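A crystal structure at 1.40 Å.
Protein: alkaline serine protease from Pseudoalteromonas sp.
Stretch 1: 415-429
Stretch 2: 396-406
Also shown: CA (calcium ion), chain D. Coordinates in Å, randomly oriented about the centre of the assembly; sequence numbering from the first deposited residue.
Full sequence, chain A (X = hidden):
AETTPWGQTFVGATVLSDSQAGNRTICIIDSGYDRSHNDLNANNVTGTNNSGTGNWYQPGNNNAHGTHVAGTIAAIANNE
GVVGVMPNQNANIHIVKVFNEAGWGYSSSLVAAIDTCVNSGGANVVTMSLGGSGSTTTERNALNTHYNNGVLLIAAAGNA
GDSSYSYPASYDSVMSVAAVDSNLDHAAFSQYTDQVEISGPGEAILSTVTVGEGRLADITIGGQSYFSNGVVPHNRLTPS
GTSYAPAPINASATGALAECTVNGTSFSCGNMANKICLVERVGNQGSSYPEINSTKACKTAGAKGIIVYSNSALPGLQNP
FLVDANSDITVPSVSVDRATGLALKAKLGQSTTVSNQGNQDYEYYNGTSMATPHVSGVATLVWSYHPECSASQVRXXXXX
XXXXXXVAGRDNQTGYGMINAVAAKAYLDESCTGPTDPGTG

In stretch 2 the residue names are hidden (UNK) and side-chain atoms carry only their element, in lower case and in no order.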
# COMPACT_ATOMS: atom_id res chain seq x y z
N GLY A 415 3.33 16.77 1.68
CA GLY A 415 2.25 17.58 2.22
C GLY A 415 2.58 17.98 3.65
O GLY A 415 3.70 18.39 3.94
N TYR A 416 1.60 17.87 4.55
CA TYR A 416 1.82 18.21 5.95
C TYR A 416 2.55 17.10 6.69
O TYR A 416 2.98 17.28 7.83
CB TYR A 416 0.50 18.53 6.63
CG TYR A 416 -0.08 19.85 6.19
CD1 TYR A 416 0.57 21.05 6.48
CD2 TYR A 416 -1.27 19.91 5.46
CE1 TYR A 416 0.06 22.27 6.04
CE2 TYR A 416 -1.78 21.13 5.02
CZ TYR A 416 -1.11 22.30 5.31
OH TYR A 416 -1.62 23.50 4.86
N GLY A 417 2.70 15.94 6.05
CA GLY A 417 3.40 14.85 6.69
C GLY A 417 2.61 13.57 6.83
O GLY A 417 1.59 13.37 6.17
N MET A 418 3.08 12.69 7.71
CA MET A 418 2.44 11.40 7.94
C MET A 418 1.19 11.55 8.80
O MET A 418 1.23 12.16 9.87
CB MET A 418 3.42 10.45 8.63
CG MET A 418 2.91 9.03 8.75
SD MET A 418 2.76 8.24 7.14
CE MET A 418 3.56 6.67 7.46
N ILE A 419 0.08 10.98 8.33
CA ILE A 419 -1.17 11.04 9.07
C ILE A 419 -0.97 10.41 10.45
O ILE A 419 -0.25 9.42 10.59
CB ILE A 419 -2.30 10.33 8.30
CG1 ILE A 419 -3.64 10.58 8.99
CG2 ILE A 419 -2.00 8.84 8.18
CD1 ILE A 419 -4.84 10.24 8.14
N ASN A 420 -1.59 11.00 11.47
CA ASN A 420 -1.47 10.53 12.84
C ASN A 420 -2.85 10.43 13.48
O ASN A 420 -3.41 11.44 13.91
CB ASN A 420 -0.60 11.51 13.64
CG ASN A 420 -0.23 10.99 15.01
OD1 ASN A 420 -1.07 10.42 15.72
ND2 ASN A 420 1.02 11.19 15.41
N ALA A 421 -3.39 9.22 13.54
CA ALA A 421 -4.72 8.99 14.09
C ALA A 421 -4.88 9.44 15.54
O ALA A 421 -5.85 10.12 15.88
CB ALA A 421 -5.08 7.52 13.97
N VAL A 422 -3.93 9.06 16.39
CA VAL A 422 -3.97 9.42 17.80
C VAL A 422 -4.01 10.93 18.01
O VAL A 422 -4.86 11.44 18.75
CB VAL A 422 -2.76 8.84 18.56
CG1 VAL A 422 -2.83 9.23 20.03
CG2 VAL A 422 -2.74 7.33 18.41
N ALA A 423 -3.10 11.64 17.36
CA ALA A 423 -3.03 13.09 17.49
C ALA A 423 -4.28 13.77 16.93
O ALA A 423 -4.77 14.75 17.49
CB ALA A 423 -1.78 13.62 16.79
N ALA A 424 -4.79 13.26 15.81
CA ALA A 424 -5.98 13.83 15.19
C ALA A 424 -7.17 13.69 16.14
O ALA A 424 -7.98 14.62 16.27
CB ALA A 424 -6.27 13.12 13.88
N LYS A 425 -7.28 12.54 16.79
CA LYS A 425 -8.37 12.30 17.73
C LYS A 425 -8.28 13.27 18.90
O LYS A 425 -9.27 13.88 19.29
CB LYS A 425 -8.32 10.86 18.25
CG LYS A 425 -9.28 10.60 19.40
CD LYS A 425 -9.04 9.23 20.03
CE LYS A 425 -9.90 9.03 21.27
NZ LYS A 425 -9.60 10.04 22.33
N ALA A 426 -7.08 13.39 19.47
CA ALA A 426 -6.86 14.28 20.61
C ALA A 426 -7.23 15.71 20.25
O ALA A 426 -7.74 16.46 21.09
CB ALA A 426 -5.40 14.20 21.04
N TYR A 427 -6.97 16.09 19.00
CA TYR A 427 -7.26 17.42 18.50
C TYR A 427 -8.77 17.67 18.58
O TYR A 427 -9.22 18.65 19.16
CB TYR A 427 -6.80 17.52 17.04
CG TYR A 427 -6.89 18.89 16.41
CD1 TYR A 427 -5.88 19.84 16.60
CD2 TYR A 427 -7.96 19.23 15.58
CE1 TYR A 427 -5.93 21.08 15.98
CE2 TYR A 427 -8.02 20.47 14.95
CZ TYR A 427 -7.00 21.39 15.15
OH TYR A 427 -7.04 22.61 14.51
N LEU A 428 -9.54 16.75 18.00
CA LEU A 428 -10.99 16.87 17.99
C LEU A 428 -11.59 16.67 19.38
O LEU A 428 -12.71 17.11 19.65
CB LEU A 428 -11.59 15.86 17.00
CG LEU A 428 -11.24 16.12 15.53
CD1 LEU A 428 -11.80 15.00 14.66
CD2 LEU A 428 -11.80 17.46 15.10
N ASP A 429 -10.84 16.01 20.27
CA ASP A 429 -11.30 15.79 21.63
C ASP A 429 -11.48 17.13 22.33
O ASP A 429 -12.33 17.27 23.22
CB ASP A 429 -10.29 14.94 22.41
CG ASP A 429 -10.48 13.45 22.19
OD1 ASP A 429 -9.61 12.67 22.62
OD2 ASP A 429 -11.50 13.06 21.59
N UNK A 396 -9.12 19.39 8.44
CA UNK A 396 -8.21 20.32 9.11
C UNK A 396 -7.49 19.63 10.26
O UNK A 396 -6.30 19.85 10.48
c UNK A 396 -8.98 21.53 9.61
N UNK A 397 -8.22 18.80 11.01
CA UNK A 397 -7.64 18.09 12.14
C UNK A 397 -6.52 17.16 11.68
O UNK A 397 -5.46 17.09 12.30
c UNK A 397 -8.71 17.30 12.86
N UNK A 398 -6.74 16.46 10.57
CA UNK A 398 -5.74 15.54 10.05
C UNK A 398 -4.47 16.30 9.64
O UNK A 398 -3.36 15.87 9.93
c UNK A 398 -7.18 12.83 10.17
c UNK A 398 -6.29 14.76 8.86
c UNK A 398 -7.52 13.89 9.13
c UNK A 398 -7.99 13.25 7.84
N UNK A 399 -4.66 17.43 8.97
CA UNK A 399 -3.53 18.24 8.51
C UNK A 399 -2.78 18.88 9.68
O UNK A 399 -1.55 18.92 9.69
n UNK A 399 -4.05 17.58 5.91
c UNK A 399 -4.51 18.77 6.24
o UNK A 399 -5.28 19.42 5.52
c UNK A 399 -4.02 19.33 7.56
N UNK A 400 -3.53 19.38 10.65
CA UNK A 400 -2.94 20.04 11.80
C UNK A 400 -2.14 19.10 12.71
O UNK A 400 -1.25 19.54 13.43
c UNK A 400 -4.02 20.74 12.62
N UNK A 401 -2.46 17.81 12.66
CA UNK A 401 -1.78 16.85 13.52
C UNK A 401 -0.86 15.87 12.81
O UNK A 401 -0.28 14.99 13.45
c UNK A 401 -3.64 16.97 15.20
c UNK A 401 -2.79 16.04 14.34
o UNK A 401 -3.64 15.29 13.46
N UNK A 402 -0.71 16.01 11.50
CA UNK A 402 0.17 15.12 10.75
C UNK A 402 1.61 15.35 11.19
O UNK A 402 1.99 16.47 11.56
c UNK A 402 0.03 15.39 9.25
N UNK A 403 2.42 14.30 11.15
CA UNK A 403 3.82 14.41 11.54
C UNK A 403 4.65 14.93 10.37
O UNK A 403 4.81 14.25 9.36
c UNK A 403 4.37 13.05 12.01
c UNK A 403 3.59 12.48 13.18
o UNK A 403 3.28 11.27 13.15
o UNK A 403 3.30 13.24 14.13
N UNK A 404 5.18 16.14 10.53
CA UNK A 404 5.98 16.78 9.49
C UNK A 404 7.12 15.88 9.02
O UNK A 404 7.89 15.36 9.82
c UNK A 404 7.09 19.01 8.95
o UNK A 404 7.03 18.63 7.76
c UNK A 404 6.54 18.10 10.04
o UNK A 404 7.59 20.10 9.29
N UNK A 405 7.22 15.71 7.70
CA UNK A 405 8.26 14.88 7.10
C UNK A 405 9.12 15.73 6.17
O UNK A 405 8.76 16.86 5.85
c UNK A 405 7.34 12.11 8.16
c UNK A 405 6.67 12.77 6.96
c UNK A 405 7.64 13.74 6.28
c UNK A 405 6.23 11.71 5.95
N UNK A 406 10.25 15.18 5.75
CA UNK A 406 11.15 15.89 4.84
C UNK A 406 11.49 17.28 5.37
O UNK A 406 11.66 17.47 6.57
c UNK A 406 10.49 15.99 3.46
o UNK A 406 11.38 16.52 2.49
CA CA D . 7.62 18.77 5.51
O HOH W 1 -3.07 13.48 11.34
O HOH W 2 1.88 9.14 12.42
O HOH W 3 5.77 17.24 5.36

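Position 396 carries one side-chain carbon, which reaches nothing on stretch 1; a lone CB identifies Ala-396. Position 397 also ends at a single carbon, its CB buried 3.4 Å from Tyr-427 CD2, and the same 397 CB lies 3.8 Å from Leu-428 CD2, so it is Ala-397. At position 398 four carbons fork at the second, as in leucine. Leu-398 turns its end to stretch 1, where Leu-398 CD2 lies 3.8 Å from Ala-424 CB and 4.0 Å from Ile-419 CD1.

Position 399 has two carbons, the second bearing one oxygen and one nitrogen, a carboxamide bonded directly to CB: Asn-399. Its CB packs 3.5 Å from Tyr-416 CD2, obliquely to the ring. Position 400 shows one carbon, 3.9 Å (CB) from Tyr-427 CE1, and is Ala-400. At position 401 the first carbon bears an oxygen and a carbon, the branching of threonine. Thr-401 OG1 donates to Ala-397 O (2.8 Å), turning its hydroxyl back onto its own helix, while Thr-401 CG2 lies 3.7 Å from Tyr-427 CB and 3.4 Å from Ala-423 O.

Position 402 has a single carbon, 4.1 Å (CB) from Tyr-416 CB; it is Ala-402. Position 403 bears two carbons, the second with two oxygens, a short carboxylate facing the Asn-420 amide: Asp-403. Asn-420 ND2 donates to Asp-403 OD2 (3.2 Å) and weakly to Asp-403 OD1 (3.3 Å). Position 404 repeats this composition, but its CB points away from stretch 1 and an oxygen binds calcium; in Asp-404, OD1 is 2.3 Å from the CA ion. Position 405 has four carbons forked at the second, giving Leu-405, whose CD1 meets Met-418 CB at 4.1 Å while its backbone O binds the CA ion at 2.2 Å. Position 406 has one carbon followed by one oxygen, out of reach of stretch 1: Ser-406.

The contact joins two modes of packing. The helices cross at 121°, 8.4 Å apart at closest approach, and small alanines pack against Tyr-427 and Leu-398. Beyond them, a single antiparallel bridge pairs Asp-403 N with Met-418 O (2.8 Å) and Met-418 N with Asp-403 O (2.9 Å). Gly-417 has no CB to clash with Asp-403 O, and its backbone angles by themselves also call for glycine. Asn-420 links both parts: Asn-420 OD1 caps its helix by accepting from Ala-423 N (2.9 Å), while ND2 holds the carboxylate. Water 1 donates to Leu-398 O and Thr-401 OG1 and accepts from Asn-420 N, and water 3, a calcium ligand, bridges Leu-405 N and Gly-415 O.

Stretch 2 (396-406) AALNATADDLS
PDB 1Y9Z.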